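Local structure of D-ribose pyranase (Bacillus subtilis, 1OGD) at residues Lys66-Ala71 / Asn122-Ala127; Glu72-Asn77 / Ile93-His98; Ile24-Ala29 / Asp53-Leu58. The protein probably catalyses the interconversion of the beta-pyranose and beta-furanose forms of D-ribose, working as a homodecamer made of two pentamers. All blocks are in the same frame, centred on the assembly; numbering follows the deposited sequence.

Interaction 1 (Lys66-Ala71 / Asn122-Ala127); sequences KVIAAA and NCILQA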
loop_
_atom_site.group_PDB
_atom_site.type_symbol
_atom_site.label_atom_id
_atom_site.label_comp_id
_atom_site.label_asym_id
_atom_site.label_seq_id
_atom_site.Cartn_x
_atom_site.Cartn_y
_atom_site.Cartn_z
ATOM N N LYS A 66 -21.698 -4.627 -28.599
ATOM C CA LYS A 66 -21.170 -3.670 -29.566
ATOM C C LYS A 66 -19.654 -3.776 -29.663
ATOM O O LYS A 66 -18.968 -3.946 -28.653
ATOM C CB LYS A 66 -21.565 -2.249 -29.162
ATOM C CG LYS A 66 -21.096 -1.164 -30.112
ATOM C CD LYS A 66 -21.511 0.203 -29.592
ATOM C CE LYS A 66 -21.045 1.320 -30.507
ATOM N NZ LYS A 66 -21.418 2.661 -29.972
ATOM N N VAL A 67 -19.143 -3.682 -30.886
ATOM C CA VAL A 67 -17.712 -3.762 -31.134
ATOM C C VAL A 67 -17.262 -2.436 -31.729
ATOM O O VAL A 67 -17.996 -1.813 -32.499
ATOM C CB VAL A 67 -17.373 -4.891 -32.130
ATOM C CG1 VAL A 67 -15.866 -5.048 -32.243
ATOM C CG2 VAL A 67 -18.017 -6.200 -31.679
ATOM N N ILE A 68 -16.061 -2.000 -31.365
ATOM C CA ILE A 68 -15.527 -0.741 -31.868
ATOM C C ILE A 68 -14.110 -0.959 -32.373
ATOM O O ILE A 68 -13.264 -1.500 -31.663
ATOM C CB ILE A 68 -15.515 0.338 -30.762
ATOM C CG1 ILE A 68 -16.923 0.504 -30.193
ATOM C CG2 ILE A 68 -15.023 1.664 -31.323
ATOM C CD1 ILE A 68 -17.002 1.427 -28.999
ATOM N N ALA A 69 -13.863 -0.553 -33.613
ATOM C CA ALA A 69 -12.546 -0.690 -34.221
ATOM C C ALA A 69 -12.210 0.606 -34.950
ATOM O O ALA A 69 -13.067 1.469 -35.113
ATOM C CB ALA A 69 -12.536 -1.864 -35.196
ATOM N N ALA A 70 -10.962 0.749 -35.376
ATOM C CA ALA A 70 -10.550 1.949 -36.092
ATOM C C ALA A 70 -10.821 1.758 -37.582
ATOM O O ALA A 70 -10.569 0.685 -38.131
ATOM C CB ALA A 70 -9.065 2.223 -35.857
ATOM N N ALA A 71 -11.339 2.798 -38.228
ATOM C CA ALA A 71 -11.640 2.741 -39.656
ATOM C C ALA A 71 -10.417 2.260 -40.436
ATOM O O ALA A 71 -10.533 1.465 -41.372
ATOM C CB ALA A 71 -12.071 4.118 -40.155
ATOM N N ASN A 122 -6.829 -3.941 -33.483
ATOM C CA ASN A 122 -7.314 -3.640 -32.137
ATOM C C ASN A 122 -8.825 -3.455 -32.159
ATOM O O ASN A 122 -9.388 -2.991 -33.148
ATOM C CB ASN A 122 -6.724 -2.329 -31.586
ATOM C CG ASN A 122 -5.228 -2.211 -31.790
ATOM O OD1 ASN A 122 -4.773 -1.506 -32.692
ATOM N ND2 ASN A 122 -4.454 -2.892 -30.953
ATOM N N CYS A 123 -9.488 -3.808 -31.068
ATOM C CA CYS A 123 -10.924 -3.597 -30.987
ATOM C C CYS A 123 -11.385 -3.533 -29.542
ATOM O O CYS A 123 -10.759 -4.102 -28.648
ATOM C CB CYS A 123 -11.694 -4.696 -31.727
ATOM S SG CYS A 123 -11.725 -6.282 -30.900
ATOM N N ILE A 124 -12.481 -2.819 -29.330
ATOM C CA ILE A 124 -13.073 -2.677 -28.013
ATOM C C ILE A 124 -14.371 -3.474 -28.003
ATOM O O ILE A 124 -15.208 -3.322 -28.900
ATOM C CB ILE A 124 -13.406 -1.200 -27.705
ATOM C CG1 ILE A 124 -12.113 -0.418 -27.461
ATOM C CG2 ILE A 124 -14.337 -1.110 -26.500
ATOM C CD1 ILE A 124 -12.329 1.081 -27.303
ATOM N N LEU A 125 -14.527 -4.340 -27.008
ATOM C CA LEU A 125 -15.750 -5.124 -26.884
ATOM C C LEU A 125 -16.569 -4.497 -25.767
ATOM O O LEU A 125 -16.084 -4.350 -24.643
ATOM C CB LEU A 125 -15.437 -6.581 -26.536
ATOM C CG LEU A 125 -14.526 -7.355 -27.488
ATOM C CD1 LEU A 125 -14.372 -8.784 -26.989
ATOM C CD2 LEU A 125 -15.107 -7.335 -28.893
ATOM N N GLN A 126 -17.798 -4.106 -26.081
ATOM C CA GLN A 126 -18.673 -3.505 -25.087
ATOM C C GLN A 126 -19.623 -4.572 -24.558
ATOM O O GLN A 126 -20.382 -5.180 -25.317
ATOM C CB GLN A 126 -19.466 -2.352 -25.699
ATOM C CG GLN A 126 -20.135 -1.469 -24.660
ATOM C CD GLN A 126 -20.833 -0.276 -25.273
ATOM O OE1 GLN A 126 -22.028 -0.323 -25.566
ATOM N NE2 GLN A 126 -20.084 0.803 -25.485
ATOM N N ALA A 127 -19.570 -4.790 -23.248
ATOM C CA ALA A 127 -20.383 -5.801 -22.583
ATOM C C ALA A 127 -21.890 -5.612 -22.705
ATOM O O ALA A 127 -22.413 -4.513 -22.532
ATOM C CB ALA A 127 -19.999 -5.878 -21.108
HETATM O O HOH W 1 -8.842 -1.214 -35.063
#

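Interaction 2 (Glu72-Asn77 / Ile93-His98); sequences EIKASN and IEYLSH. With RIP (beta-D-ribopyranose), chain G.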
loop_
_atom_site.group_PDB
_atom_site.type_symbol
_atom_site.label_atom_id
_atom_site.label_comp_id
_atom_site.label_asym_id
_atom_site.label_seq_id
_atom_site.Cartn_x
_atom_site.Cartn_y
_atom_site.Cartn_z
ATOM N N GLU A 72 -9.246 2.739 -40.029
ATOM C CA GLU A 72 -7.989 2.379 -40.671
ATOM C C GLU A 72 -7.804 0.882 -40.886
ATOM O O GLU A 72 -7.087 0.471 -41.803
ATOM C CB GLU A 72 -6.801 2.902 -39.857
ATOM C CG GLU A 72 -6.643 4.415 -39.837
ATOM C CD GLU A 72 -7.615 5.108 -38.909
ATOM O OE1 GLU A 72 -7.490 6.340 -38.745
ATOM O OE2 GLU A 72 -8.501 4.433 -38.341
ATOM N N ILE A 73 -8.435 0.064 -40.048
ATOM C CA ILE A 73 -8.287 -1.383 -40.172
ATOM C C ILE A 73 -8.818 -1.922 -41.503
ATOM O O ILE A 73 -8.270 -2.876 -42.052
ATOM C CB ILE A 73 -8.985 -2.128 -39.004
ATOM C CG1 ILE A 73 -8.484 -3.571 -38.946
ATOM C CG2 ILE A 73 -10.498 -2.100 -39.183
ATOM C CD1 ILE A 73 -9.078 -4.387 -37.819
ATOM N N LYS A 74 -9.877 -1.304 -42.020
ATOM C CA LYS A 74 -10.473 -1.726 -43.285
ATOM C C LYS A 74 -9.509 -1.591 -44.461
ATOM O O LYS A 74 -9.548 -2.385 -45.399
ATOM C CB LYS A 74 -11.724 -0.900 -43.592
ATOM C CG LYS A 74 -12.905 -1.130 -42.668
ATOM C CD LYS A 74 -14.075 -0.260 -43.112
ATOM C CE LYS A 74 -15.300 -0.451 -42.238
ATOM N NZ LYS A 74 -16.445 0.388 -42.697
ATOM N N ALA A 75 -8.649 -0.581 -44.415
ATOM C CA ALA A 75 -7.699 -0.345 -45.493
ATOM C C ALA A 75 -6.355 -1.034 -45.289
ATOM O O ALA A 75 -5.822 -1.653 -46.209
ATOM C CB ALA A 75 -7.486 1.152 -45.673
ATOM N N SER A 76 -5.815 -0.929 -44.080
ATOM C CA SER A 76 -4.514 -1.509 -43.771
ATOM C C SER A 76 -4.521 -2.970 -43.333
ATOM O O SER A 76 -3.496 -3.644 -43.418
ATOM C CB SER A 76 -3.830 -0.672 -42.689
ATOM O OG SER A 76 -3.811 0.696 -43.049
ATOM N N ASN A 77 -5.661 -3.464 -42.867
ATOM C CA ASN A 77 -5.728 -4.846 -42.403
ATOM C C ASN A 77 -7.053 -5.483 -42.803
ATOM O O ASN A 77 -7.866 -5.836 -41.946
ATOM C CB ASN A 77 -5.580 -4.879 -40.880
ATOM C CG ASN A 77 -4.898 -6.132 -40.388
ATOM O OD1 ASN A 77 -5.250 -7.243 -40.786
ATOM N ND2 ASN A 77 -3.915 -5.963 -39.510
ATOM N N ILE A 93 -21.227 -3.038 -35.136
ATOM C CA ILE A 93 -19.821 -2.702 -35.309
ATOM C C ILE A 93 -19.664 -1.240 -35.703
ATOM O O ILE A 93 -20.130 -0.815 -36.758
ATOM C CB ILE A 93 -19.165 -3.588 -36.382
ATOM C CG1 ILE A 93 -19.268 -5.055 -35.965
ATOM C CG2 ILE A 93 -17.706 -3.201 -36.560
ATOM C CD1 ILE A 93 -18.662 -6.019 -36.961
ATOM N N GLU A 94 -19.004 -0.474 -34.842
ATOM C CA GLU A 94 -18.783 0.943 -35.085
ATOM C C GLU A 94 -17.308 1.232 -35.374
ATOM O O GLU A 94 -16.416 0.691 -34.714
ATOM C CB GLU A 94 -19.259 1.749 -33.873
ATOM C CG GLU A 94 -18.976 3.235 -33.953
ATOM C CD GLU A 94 -19.501 3.992 -32.747
ATOM O OE1 GLU A 94 -19.249 3.547 -31.608
ATOM O OE2 GLU A 94 -20.159 5.037 -32.933
ATOM N N TYR A 95 -17.059 2.075 -36.374
ATOM C CA TYR A 95 -15.701 2.445 -36.750
ATOM C C TYR A 95 -15.424 3.907 -36.450
ATOM O O TYR A 95 -16.269 4.771 -36.681
ATOM C CB TYR A 95 -15.456 2.194 -38.237
ATOM C CG TYR A 95 -15.465 0.739 -38.618
ATOM C CD1 TYR A 95 -16.660 0.079 -38.897
ATOM C CD2 TYR A 95 -14.281 0.014 -38.676
ATOM C CE1 TYR A 95 -16.671 -1.274 -39.225
ATOM C CE2 TYR A 95 -14.279 -1.335 -38.999
ATOM C CZ TYR A 95 -15.477 -1.974 -39.273
ATOM O OH TYR A 95 -15.474 -3.313 -39.589
ATOM N N LEU A 96 -14.230 4.173 -35.934
ATOM C CA LEU A 96 -13.816 5.526 -35.601
ATOM C C LEU A 96 -12.388 5.690 -36.079
ATOM O O LEU A 96 -11.737 4.714 -36.448
ATOM C CB LEU A 96 -13.855 5.739 -34.087
ATOM C CG LEU A 96 -15.152 5.425 -33.348
ATOM C CD1 LEU A 96 -14.919 5.593 -31.858
ATOM C CD2 LEU A 96 -16.259 6.344 -33.826
ATOM N N SER A 97 -11.897 6.920 -36.080
ATOM C CA SER A 97 -10.523 7.157 -36.487
ATOM C C SER A 97 -9.676 6.542 -35.380
ATOM O O SER A 97 -10.143 6.396 -34.250
ATOM C CB SER A 97 -10.245 8.660 -36.590
ATOM O OG SER A 97 -10.398 9.295 -35.331
ATOM N N HIS A 98 -8.443 6.174 -35.700
ATOM C CA HIS A 98 -7.561 5.575 -34.708
ATOM C C HIS A 98 -7.365 6.492 -33.503
ATOM O O HIS A 98 -7.223 6.021 -32.375
ATOM C CB HIS A 98 -6.204 5.253 -35.330
ATOM C CG HIS A 98 -5.291 4.501 -34.415
ATOM N ND1 HIS A 98 -5.556 3.215 -33.994
ATOM C CD2 HIS A 98 -4.123 4.855 -33.831
ATOM C CE1 HIS A 98 -4.589 2.810 -33.189
ATOM N NE2 HIS A 98 -3.707 3.786 -33.074
HETATM C C1 RIP G . -0.344 1.528 -32.578
HETATM C C2 RIP G . -1.005 0.220 -32.929
HETATM C C3 RIP G . -1.711 0.351 -34.270
HETATM C C4 RIP G . -0.813 0.850 -35.396
HETATM C C5 RIP G . -0.194 2.167 -34.942
HETATM O O1 RIP G . -1.299 2.522 -32.265
HETATM O O2 RIP G . -0.000 -0.771 -32.974
HETATM O O3 RIP G . -2.312 -0.867 -34.627
HETATM O O4 RIP G . 0.232 -0.065 -35.662
HETATM O O5 RIP G . 0.465 2.058 -33.662
#

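Interaction 3 (Ile24-Ala29 / Asp53-Leu58); sequences IVIADA and DTAAVL. With RIP (beta-D-ribopyranose), chain G.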
loop_
_atom_site.group_PDB
_atom_site.type_symbol
_atom_site.label_atom_id
_atom_site.label_comp_id
_atom_site.label_asym_id
_atom_site.label_seq_id
_atom_site.Cartn_x
_atom_site.Cartn_y
_atom_site.Cartn_z
ATOM N N ILE A 24 -13.598 -3.703 -22.683
ATOM C CA ILE A 24 -12.272 -4.289 -22.578
ATOM C C ILE A 24 -11.675 -4.103 -23.966
ATOM O O ILE A 24 -12.407 -3.970 -24.948
ATOM C CB ILE A 24 -12.278 -5.795 -22.206
ATOM C CG1 ILE A 24 -12.949 -6.619 -23.298
ATOM C CG2 ILE A 24 -12.964 -6.002 -20.862
ATOM C CD1 ILE A 24 -12.816 -8.110 -23.061
ATOM N N VAL A 25 -10.352 -4.084 -24.050
ATOM C CA VAL A 25 -9.686 -3.883 -25.325
ATOM C C VAL A 25 -8.792 -5.061 -25.682
ATOM O O VAL A 25 -8.117 -5.615 -24.818
ATOM C CB VAL A 25 -8.811 -2.595 -25.283
ATOM C CG1 VAL A 25 -8.145 -2.357 -26.641
ATOM C CG2 VAL A 25 -9.664 -1.397 -24.890
ATOM N N ILE A 26 -8.818 -5.462 -26.950
ATOM C CA ILE A 26 -7.949 -6.528 -27.433
ATOM C C ILE A 26 -7.013 -5.736 -28.326
ATOM O O ILE A 26 -7.463 -5.033 -29.229
ATOM C CB ILE A 26 -8.704 -7.575 -28.270
ATOM C CG1 ILE A 26 -9.747 -8.280 -27.399
ATOM C CG2 ILE A 26 -7.717 -8.608 -28.801
ATOM C CD1 ILE A 26 -10.688 -9.187 -28.176
ATOM N N ALA A 27 -5.716 -5.836 -28.079
ATOM C CA ALA A 27 -4.773 -5.036 -28.847
ATOM C C ALA A 27 -3.652 -5.792 -29.516
ATOM O O ALA A 27 -3.326 -6.913 -29.129
ATOM C CB ALA A 27 -4.175 -3.964 -27.933
ATOM N N ASP A 28 -3.064 -5.166 -30.535
ATOM C CA ASP A 28 -1.918 -5.756 -31.204
ATOM C C ASP A 28 -0.723 -5.379 -30.330
ATOM O O ASP A 28 -0.887 -4.673 -29.329
ATOM C CB ASP A 28 -1.773 -5.233 -32.647
ATOM C CG ASP A 28 -1.652 -3.713 -32.738
ATOM O OD1 ASP A 28 -2.303 -3.143 -33.642
ATOM O OD2 ASP A 28 -0.907 -3.091 -31.946
ATOM N N ALA A 29 0.466 -5.849 -30.691
ATOM C CA ALA A 29 1.660 -5.588 -29.899
ATOM C C ALA A 29 2.131 -4.133 -29.811
ATOM O O ALA A 29 3.016 -3.814 -29.008
ATOM C CB ALA A 29 2.801 -6.466 -30.397
ATOM N N ASP A 53 -7.435 -15.371 -32.876
ATOM C CA ASP A 53 -7.606 -16.387 -31.849
ATOM C C ASP A 53 -8.077 -15.801 -30.532
ATOM O O ASP A 53 -8.965 -16.356 -29.883
ATOM C CB ASP A 53 -6.307 -17.159 -31.632
ATOM C CG ASP A 53 -5.938 -18.009 -32.828
ATOM O OD1 ASP A 53 -6.864 -18.513 -33.500
ATOM O OD2 ASP A 53 -4.732 -18.184 -33.092
ATOM N N THR A 54 -7.495 -14.675 -30.137
ATOM C CA THR A 54 -7.884 -14.050 -28.884
ATOM C C THR A 54 -9.323 -13.539 -28.941
ATOM O O THR A 54 -10.106 -13.764 -28.023
ATOM C CB THR A 54 -6.925 -12.897 -28.534
ATOM O OG1 THR A 54 -5.583 -13.402 -28.503
ATOM C CG2 THR A 54 -7.259 -12.314 -27.165
ATOM N N ALA A 55 -9.672 -12.858 -30.025
ATOM C CA ALA A 55 -11.018 -12.331 -30.188
ATOM C C ALA A 55 -12.062 -13.456 -30.189
ATOM O O ALA A 55 -13.165 -13.295 -29.658
ATOM C CB ALA A 55 -11.105 -11.524 -31.486
ATOM N N ALA A 56 -11.711 -14.598 -30.776
ATOM C CA ALA A 56 -12.633 -15.729 -30.839
ATOM C C ALA A 56 -12.960 -16.268 -29.447
ATOM O O ALA A 56 -14.122 -16.544 -29.138
ATOM C CB ALA A 56 -12.041 -16.832 -31.698
ATOM N N VAL A 57 -11.937 -16.421 -28.611
ATOM C CA VAL A 57 -12.142 -16.919 -27.257
ATOM C C VAL A 57 -13.002 -15.951 -26.450
ATOM O O VAL A 57 -13.940 -16.364 -25.762
ATOM C CB VAL A 57 -10.802 -17.126 -26.519
ATOM C CG1 VAL A 57 -11.062 -17.512 -25.068
ATOM C CG2 VAL A 57 -9.996 -18.217 -27.204
ATOM N N LEU A 58 -12.688 -14.661 -26.532
ATOM C CA LEU A 58 -13.453 -13.662 -25.794
ATOM C C LEU A 58 -14.915 -13.643 -26.232
ATOM O O LEU A 58 -15.819 -13.486 -25.409
ATOM C CB LEU A 58 -12.839 -12.266 -25.972
ATOM C CG LEU A 58 -11.866 -11.775 -24.884
ATOM C CD1 LEU A 58 -12.525 -11.907 -23.518
ATOM C CD2 LEU A 58 -10.588 -12.572 -24.905
HETATM C C1 RIP G . -0.344 1.528 -32.578
HETATM C C2 RIP G . -1.005 0.220 -32.929
HETATM C C3 RIP G . -1.711 0.351 -34.270
HETATM C C4 RIP G . -0.813 0.850 -35.396
HETATM C C5 RIP G . -0.194 2.167 -34.942
HETATM O O1 RIP G . -1.299 2.522 -32.265
HETATM O O2 RIP G . -0.000 -0.771 -32.974
HETATM O O3 RIP G . -2.312 -0.867 -34.627
HETATM O O4 RIP G . 0.232 -0.065 -35.662
HETATM O O5 RIP G . 0.465 2.058 -33.662
#

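Interaction 1 (Lys66-Ala71 / Asn122-Ala127)
Two neighbouring strands of the central mixed sheet, 66-70 and 123-127, run antiparallel at 165° and are joined mainly through their backbones. Ile68 faces Ile124 as a hydrogen-bonded pair and spends both of its peptide groups there: Ile68 N donates to Ile124 O over 2.9 Å, and Ile124 N returns a bond to Ile68 O at 2.8 Å. Both donors lie in the plane of the carbonyl they meet. At the next hydrogen-bonded pair, two residues on along strand 123-127, Gln126 N reaches Lys66 O at 2.8 Å, nearly along the C=O axis (169° at the oxygen). Two of these acceptors have an additional CA-H contact, Val67 CA to Ile124 O at 3.4 Å and Cys123 CA to Ile68 O at 3.2 Å. Where the strands part toward Asn122, a water continues the ladder, accepting from Ala70 N at 2.9 Å and donating to Asn122 O at 2.7 Å.

Side chains follow the alternation of the strands. On one face Lys66 and Gln126 lie alongside each other, with Ile68 and Ile124 touching through their CB atoms. Lys66 is fully extended, CG anti to the backbone N (chi1 -179°), and its NZ forms a salt bridge with Glu94. On the other face Val67 CG1 meets Leu125 CD2 at 4.1 Å, the two side chains pointing the same way.

The outward peptide groups serve the flanking strands: Val67 and Ala69 bond to strand 92-96, while Cys123 and Leu125 bond to strand 23-27, so this pair lies inside the sheet. Ile68 and Ile124 pack against Leu104 of helix 98-104, with Phe101 of that helix also on Ile124; on the reverse face Val67 touches Phe88 and Leu125 touches Met62.

Interaction 2 (Glu72-Asn77 / Ile93-His98)
One wall of the ribose pocket is built where strand 92-96 of the mixed sheet ends and turns into helix 98-104. Short helix 72-76 lies beside this turn, its axis 85° from that of the strand. Ser97 takes the N-cap position of the following helix, and His98 begins its first turn. Glu72 reaches this helix start: its CG is anti to the carbonyl carbon, and a bend at chi2 (77°) brings the carboxylate up to the His98 backbone. His98 N donates to Glu72 OE1 at 3.2 Å in a nearly straight bond, 172° at the hydrogen, although the donor sits above the carboxylate plane. A negative charge placed beside the N-terminal turn of a helix is expected to interact favourably with its dipole.

Farther back along the strand, Tyr95 is met by two side chains of helix 72-76. Lys74 stretches out fully beyond CG and lays its CE over the centre of the ring, 3.3 Å from the centroid, a close CH-pi contact. Its NZ continues across the same face at 4.0 Å from the centroid, which adds a cation-pi interaction. Ile73 CG2 instead comes to the ring edge, in plane, 3.9 Å from Tyr95 CE2. The phenol OH is hydrogen-bonded to Glu85.

The His98 side chain, with CG anti to the backbone N, leads away from Glu72 toward the sugar. Its ring meets Tyr120 edge-to-face, and its NE2 lies 2.8 Å from O1 of beta-D-ribopyranose, hydrogen-bonded to it at the ring edge.

Interaction 3 (Ile24-Ala29 / Asp53-Leu58)
A helix packed on the face of the mixed sheet forms this part of the hydrophobic core: helix 51-61 lies over strand 23-27, the local axes 9.5 Å apart and 154° from parallel. The contact is purely apolar. Ile24 and Ile26, two residues apart, present their side chains to the helix. Ile26 has CG1 anti to the carbonyl carbon and an extended chi2 (171°), which carries CD1 to the helix backbone, 3.7 Å from Ala55 CA; its other branch, CG2, slides past Thr54 CG2 at 4.1 Å. Thr54 turns its OG1 back to Ala50 O, leaving the methyl for the core. Ile24 meets Leu58 tip to tip, CD1 to CD1 at 3.8 Å, with Leu58 chi1 (-96°) well off a staggered value. Leu44 of a neighbouring subunit packs on Thr54 and Val57.

Further along the same segment the chain reaches the sugar at Asp28, whose carboxylate grips two adjacent hydroxyls of beta-D-ribopyranose. Asp28 OD2 also accepts from Gly30 N, which steadies the group. RIP O2 donates to OD2 at 2.7 Å, and RIP O3 donates to OD1 at a very short 2.5 Å.

The three contacts share one sheet, in which strands 23-27, 123-127, 64-70 and 92-96 are consecutive neighbours. Interaction 1 joins the inner two of these four, with its centre about 10 Å from the centres of both interactions 2 and 3. Cys123 O lies 2.9 Å from Ile26 N, a probable hydrogen bond to interaction 3, and Ala71 N lies 2.6 Å from Leu96 O, a probable bond to interaction 2. Interactions 2 and 3 do not touch, their nearest atoms being about 6 Å apart, yet they meet at the ribose, which bonds to both His98 and Asp28. Asn122 of interaction 1 lines the same pocket, and His20 of a neighbouring subunit, the inferred proton donor, completes it.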